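Local coordinates for uric acid degradation bifunctional protein TTL (Arabidopsis thaliana, PDB 2Q37) that carries out the last two steps of urate degradation, hydrolysing 5-hydroxyisourate and, in its N-terminal domain, stereoselectively decarboxylating the product to (S)-allantoin, at residues Lys41-Ser46 with Ile55-Asp60; Ser136-Ala141 with Ala163-Lys168. One frame throughout, in Å; residues are numbered along the deposited sequence.

Contact 1 (Lys41-Ser46 with Ile55-Asp60)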
loop_
_atom_site.group_PDB
_atom_site.type_symbol
_atom_site.label_atom_id
_atom_site.label_comp_id
_atom_site.label_asym_id
_atom_site.label_seq_id
_atom_site.Cartn_x
_atom_site.Cartn_y
_atom_site.Cartn_z
ATOM N N LYS A 41 -12.347 -14.048 5.402
ATOM C CA LYS A 41 -13.707 -13.704 5.790
ATOM C C LYS A 41 -14.662 -13.657 4.591
ATOM O O LYS A 41 -15.677 -14.355 4.561
ATOM C CB LYS A 41 -13.709 -12.346 6.498
ATOM C CG LYS A 41 -15.059 -11.949 7.090
ATOM C CD LYS A 41 -15.032 -10.545 7.704
ATOM C CE LYS A 41 -13.889 -10.365 8.715
ATOM N NZ LYS A 41 -13.896 -11.365 9.822
ATOM N N GLN A 42 -14.331 -12.830 3.606
ATOM C CA GLN A 42 -15.172 -12.681 2.428
ATOM C C GLN A 42 -15.354 -13.979 1.670
ATOM O O GLN A 42 -16.356 -14.179 0.988
ATOM C CB GLN A 42 -14.595 -11.612 1.500
ATOM C CG GLN A 42 -14.712 -10.204 2.062
ATOM C CD GLN A 42 -14.260 -9.143 1.081
ATOM O OE1 GLN A 42 -14.711 -9.115 -0.064
ATOM N NE2 GLN A 42 -13.369 -8.257 1.526
HETATM N N MSE A 43 -14.383 -14.869 1.791
HETATM C CA MSE A 43 -14.475 -16.141 1.103
HETATM C C MSE A 43 -15.340 -17.114 1.919
HETATM O O MSE A 43 -16.101 -17.901 1.350
HETATM C CB MSE A 43 -13.073 -16.716 0.885
HETATM C CG MSE A 43 -12.911 -17.550 -0.390
HETATM SE SE MSE A 43 -12.871 -16.537 -2.064
HETATM C CE MSE A 43 -12.700 -18.034 -3.287
ATOM N N SER A 44 -15.228 -17.049 3.247
ATOM C CA SER A 44 -16.000 -17.921 4.136
ATOM C C SER A 44 -17.485 -17.815 3.842
ATOM O O SER A 44 -18.226 -18.794 3.962
ATOM C CB SER A 44 -15.764 -17.557 5.609
ATOM O OG SER A 44 -14.608 -18.186 6.131
ATOM N N THR A 45 -17.916 -16.619 3.456
ATOM C CA THR A 45 -19.320 -16.381 3.156
ATOM C C THR A 45 -19.564 -16.265 1.659
ATOM O O THR A 45 -20.085 -15.260 1.173
ATOM C CB THR A 45 -19.813 -15.101 3.833
ATOM O OG1 THR A 45 -19.192 -13.966 3.215
ATOM C CG2 THR A 45 -19.463 -15.127 5.317
ATOM N N SER A 46 -19.180 -17.306 0.929
ATOM C CA SER A 46 -19.366 -17.340 -0.511
ATOM C C SER A 46 -20.170 -18.592 -0.850
ATOM O O SER A 46 -19.891 -19.674 -0.326
ATOM C CB SER A 46 -18.008 -17.374 -1.218
ATOM O OG SER A 46 -17.198 -16.271 -0.845
ATOM N N ILE A 55 -11.585 -20.071 -7.878
ATOM C CA ILE A 55 -10.363 -19.376 -8.268
ATOM C C ILE A 55 -10.705 -17.945 -8.697
ATOM O O ILE A 55 -10.149 -16.977 -8.165
ATOM C CB ILE A 55 -9.654 -20.097 -9.451
ATOM C CG1 ILE A 55 -9.346 -21.552 -9.081
ATOM C CG2 ILE A 55 -8.348 -19.373 -9.809
ATOM C CD1 ILE A 55 -8.098 -21.756 -8.232
ATOM N N TYR A 56 -11.630 -17.824 -9.651
ATOM C CA TYR A 56 -12.064 -16.533 -10.178
ATOM C C TYR A 56 -12.656 -15.595 -9.123
ATOM O O TYR A 56 -12.469 -14.375 -9.181
ATOM C CB TYR A 56 -13.098 -16.733 -11.288
ATOM C CG TYR A 56 -12.642 -17.625 -12.415
ATOM C CD1 TYR A 56 -11.291 -17.747 -12.731
ATOM C CD2 TYR A 56 -13.569 -18.344 -13.174
ATOM C CE1 TYR A 56 -10.869 -18.563 -13.766
ATOM C CE2 TYR A 56 -13.160 -19.166 -14.217
ATOM C CZ TYR A 56 -11.808 -19.270 -14.506
ATOM O OH TYR A 56 -11.387 -20.086 -15.527
ATOM N N THR A 57 -13.384 -16.157 -8.170
ATOM C CA THR A 57 -13.986 -15.352 -7.124
ATOM C C THR A 57 -12.908 -14.904 -6.140
ATOM O O THR A 57 -13.045 -13.886 -5.452
ATOM C CB THR A 57 -15.059 -16.164 -6.386
ATOM O OG1 THR A 57 -16.079 -16.531 -7.321
ATOM C CG2 THR A 57 -15.665 -15.367 -5.238
ATOM N N ALA A 58 -11.827 -15.671 -6.081
ATOM C CA ALA A 58 -10.742 -15.356 -5.174
ATOM C C ALA A 58 -9.953 -14.191 -5.753
ATOM O O ALA A 58 -9.648 -13.225 -5.058
ATOM C CB ALA A 58 -9.847 -16.572 -4.991
ATOM N N ARG A 59 -9.641 -14.278 -7.037
ATOM C CA ARG A 59 -8.893 -13.221 -7.679
ATOM C C ARG A 59 -9.616 -11.878 -7.654
ATOM O O ARG A 59 -8.989 -10.842 -7.443
ATOM C CB ARG A 59 -8.590 -13.587 -9.120
ATOM C CG ARG A 59 -7.663 -14.755 -9.279
ATOM C CD ARG A 59 -7.413 -14.952 -10.750
ATOM N NE ARG A 59 -6.515 -16.057 -11.048
ATOM C CZ ARG A 59 -6.679 -16.876 -12.079
ATOM N NH1 ARG A 59 -7.707 -16.721 -12.902
ATOM N NH2 ARG A 59 -5.816 -17.844 -12.294
ATOM N N ASP A 60 -10.930 -11.882 -7.871
ATOM C CA ASP A 60 -11.653 -10.618 -7.888
ATOM C C ASP A 60 -11.679 -9.991 -6.506
ATOM O O ASP A 60 -11.505 -8.780 -6.363
ATOM C CB ASP A 60 -13.077 -10.798 -8.417
ATOM C CG ASP A 60 -13.752 -9.466 -8.728
ATOM O OD1 ASP A 60 -13.506 -8.924 -9.838
ATOM O OD2 ASP A 60 -14.505 -8.948 -7.861
#

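Contact 2 (Ser136-Ala141 with Ala163-Lys168)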
loop_
_atom_site.group_PDB
_atom_site.type_symbol
_atom_site.label_atom_id
_atom_site.label_comp_id
_atom_site.label_asym_id
_atom_site.label_seq_id
_atom_site.Cartn_x
_atom_site.Cartn_y
_atom_site.Cartn_z
ATOM N N SER A 136 8.760 -22.585 -6.169
ATOM C CA SER A 136 8.175 -23.863 -6.593
ATOM C C SER A 136 9.134 -24.775 -7.301
ATOM O O SER A 136 9.477 -25.856 -6.810
ATOM C CB SER A 136 6.969 -23.638 -7.488
ATOM O OG SER A 136 5.812 -24.159 -6.857
ATOM N N GLY A 137 9.527 -24.364 -8.489
ATOM C CA GLY A 137 10.500 -25.132 -9.226
ATOM C C GLY A 137 11.654 -24.165 -9.166
ATOM O O GLY A 137 12.649 -24.295 -9.872
ATOM N N ARG A 138 11.517 -23.173 -8.300
ATOM C CA ARG A 138 12.541 -22.168 -8.187
ATOM C C ARG A 138 13.613 -22.541 -7.185
ATOM O O ARG A 138 13.374 -23.237 -6.192
ATOM C CB ARG A 138 11.909 -20.830 -7.817
ATOM C CG ARG A 138 10.604 -20.555 -8.561
ATOM C CD ARG A 138 10.739 -19.524 -9.668
ATOM N NE ARG A 138 9.730 -18.470 -9.507
ATOM C CZ ARG A 138 8.425 -18.623 -9.743
ATOM N NH1 ARG A 138 7.950 -19.797 -10.174
ATOM N NH2 ARG A 138 7.586 -17.607 -9.503
ATOM N N THR A 139 14.812 -22.068 -7.490
ATOM C CA THR A 139 15.993 -22.265 -6.676
ATOM C C THR A 139 16.173 -21.011 -5.823
ATOM O O THR A 139 15.601 -19.961 -6.129
ATOM C CB THR A 139 17.206 -22.438 -7.590
ATOM O OG1 THR A 139 17.169 -23.748 -8.175
ATOM C CG2 THR A 139 18.494 -22.249 -6.821
ATOM N N HIS A 140 16.935 -21.116 -4.737
ATOM C CA HIS A 140 17.182 -19.941 -3.909
ATOM C C HIS A 140 18.006 -18.953 -4.725
ATOM O O HIS A 140 17.891 -17.731 -4.566
ATOM C CB HIS A 140 17.928 -20.317 -2.632
ATOM C CG HIS A 140 17.066 -20.994 -1.619
ATOM N ND1 HIS A 140 17.167 -22.337 -1.332
ATOM C CD2 HIS A 140 16.062 -20.517 -0.847
ATOM C CE1 HIS A 140 16.263 -22.658 -0.424
ATOM N NE2 HIS A 140 15.579 -21.571 -0.113
ATOM N N ALA A 141 18.824 -19.503 -5.616
ATOM C CA ALA A 141 19.675 -18.712 -6.490
ATOM C C ALA A 141 18.831 -17.874 -7.469
ATOM O O ALA A 141 19.063 -16.666 -7.631
ATOM C CB ALA A 141 20.621 -19.634 -7.253
ATOM N N ALA A 163 1.544 -8.550 -4.646
ATOM C CA ALA A 163 0.121 -8.898 -4.589
ATOM C C ALA A 163 -0.190 -10.025 -5.559
ATOM O O ALA A 163 -0.987 -10.920 -5.267
ATOM C CB ALA A 163 -0.763 -7.660 -4.915
HETATM N N MSE A 164 0.450 -9.962 -6.717
HETATM C CA MSE A 164 0.286 -10.951 -7.766
HETATM C C MSE A 164 0.975 -12.273 -7.384
HETATM O O MSE A 164 0.412 -13.355 -7.563
HETATM C CB MSE A 164 0.876 -10.399 -9.056
HETATM C CG MSE A 164 0.747 -11.321 -10.234
HETATM SE SE MSE A 164 1.816 -10.623 -11.675
HETATM C CE MSE A 164 1.318 -8.718 -11.552
ATOM N N GLU A 165 2.204 -12.180 -6.885
ATOM C CA GLU A 165 2.921 -13.365 -6.445
ATOM C C GLU A 165 2.088 -14.077 -5.345
ATOM O O GLU A 165 1.943 -15.301 -5.345
ATOM C CB GLU A 165 4.284 -12.971 -5.899
ATOM C CG GLU A 165 5.250 -12.554 -6.968
ATOM C CD GLU A 165 5.389 -13.616 -8.030
ATOM O OE1 GLU A 165 5.703 -14.764 -7.669
ATOM O OE2 GLU A 165 5.182 -13.310 -9.229
ATOM N N GLN A 166 1.531 -13.290 -4.427
ATOM C CA GLN A 166 0.711 -13.804 -3.339
ATOM C C GLN A 166 -0.506 -14.526 -3.897
ATOM O O GLN A 166 -0.902 -15.574 -3.397
ATOM C CB GLN A 166 0.276 -12.635 -2.451
ATOM C CG GLN A 166 -0.864 -12.886 -1.514
ATOM C CD GLN A 166 -0.517 -13.879 -0.431
ATOM O OE1 GLN A 166 0.542 -13.799 0.196
ATOM N NE2 GLN A 166 -1.422 -14.827 -0.195
HETATM N N MSE A 167 -1.097 -13.965 -4.939
HETATM C CA MSE A 167 -2.275 -14.575 -5.524
HETATM C C MSE A 167 -1.911 -15.889 -6.180
HETATM O O MSE A 167 -2.677 -16.843 -6.117
HETATM C CB MSE A 167 -2.912 -13.647 -6.553
HETATM C CG MSE A 167 -4.234 -14.158 -7.091
HETATM SE SE MSE A 167 -5.620 -14.328 -5.724
HETATM C CE MSE A 167 -5.881 -16.280 -5.771
ATOM N N LYS A 168 -0.749 -15.946 -6.822
ATOM C CA LYS A 168 -0.339 -17.196 -7.444
ATOM C C LYS A 168 -0.176 -18.294 -6.371
ATOM O O LYS A 168 -0.591 -19.429 -6.573
ATOM C CB LYS A 168 0.977 -17.025 -8.212
ATOM C CG LYS A 168 0.877 -16.154 -9.465
ATOM C CD LYS A 168 2.127 -16.318 -10.318
ATOM C CE LYS A 168 2.774 -14.990 -10.625
ATOM N NZ LYS A 168 4.041 -15.161 -11.395
#

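Contact 1 (Lys41-Ser46 with Ile55-Asp60)
In the helix-loop-helix near the N-terminus of the OHCU decarboxylase domain, Met43 in the last turn of helix 37-44 reaches across to Thr57 and Ala58 on helix 51-64. Met43 is present as selenomethionine, and the contact is one of van der Waals packing, with no hydrogen bond joining Lys41-Ser46 to Ile55-Asp60. The chain bends at chi2 (73°) and runs on extended through chi3 (-179°), which carries SE and the terminal methyl across to the facing helix. CE rests 3.6 Å from CB of Ala58, and the same CE is 3.8 Å from the backbone N of Ala58. SE follows behind, 3.9 Å from CA of Ala58. Within Ile55-Asp60 the long, pliable side chain ends against the backbone and methyl of Ala58, with Thr57 beside it. Alanine suits the receiving position because its single methyl lets the selenium and terminal methyl settle near the backbone; the CA atoms of Met43 and Ala58 are 7.3 Å apart.

Thr57 borders the same patch. Its CB points toward the first helix and lies 4.3 Å from CE of Met43, while its hydroxyl turns to its own helix and bonds the carbonyl oxygen of Glu53, so this polar group is satisfied while its carbon side meets the methyl. Trp30 and Ile61 also pack on Met43, and Met167 and Met174 of helix 155-178 touch Ala58, placing both residues in a buried apolar layer. Thr45, two residues on, is the first to leave helical backbone angles, which places Met43 in the closing turn of the helix. Lys41-Ser46 belongs to the region required for BRI1 binding, but the contact itself is typical of a short helix-loop-helix packed through apolar side chains in an all-helical domain.

Contact 2 (Ser136-Ala141 with Ala163-Lys168)
Arg138 has an extended backbone (phi -89°, psi 149°) in the loop that leads into helix 140-150, whereas Glu165 lies within the long helix 155-178, so a loop faces a helix here. The two segments meet through the charged ends of their side chains. NH2 of Arg138 stands 3.9 Å from OE1 of Glu165, a long salt bridge. The carboxylate oxygen lies at the edge of the guanidinium, near its plane, although the two flat groups are turned 73° apart. Arginine suits this place because its long chain, bent at chi2 and chi3, can carry a charge from the loop to the helix.

Glu165 also bends at chi2 and puts both its oxygens to use. OE1, besides facing Arg138, accepts the backbone N-H of Cys134, while OE2 takes NZ of Lys168 at 3.1 Å on its syn side, tilted somewhat out of the carboxylate plane, a hydrogen bond that is part of a salt bridge. Lysine fits three residues further on, roughly one helical turn away. Together the three side chains make a salt-bridge network around one carboxylate, on the edge of the (S)-allantoin site: Cys134 belongs to the ligand pocket, and the Glu165 side chain packs on Ile133, which binds (S)-allantoin, and lies about 6 Å from the bound product. A leucine here would probably leave the Cys134 N-H without its acceptor, and Lys168 and, more weakly, Arg138 without their shared carboxylate. On the next residue of the helix, the OE1 atom of Gln166 is hydrogen-bonded to NE2 of His78, the proton donor of the decarboxylation.

In the fold
Helix 155-178 ties the two contacts together although their centres lie about 21 Å apart. Its Met167, one of the residues of contact 2's helical segment, packs against helix 51-64 of contact 1, its SE 4.0 Å from CA of Arg59, and Glu171 of the same helix forms a salt bridge with Arg59. Contact 1 is buried but lies toward the periphery of the chain, away from the annotated sites, and relies on apolar packing between two helices. Contact 2 is nearer the middle of the chain but only partly buried; there a loop meets a helix through charged groups beside the product pocket. Both belong to the same decarboxylase domain.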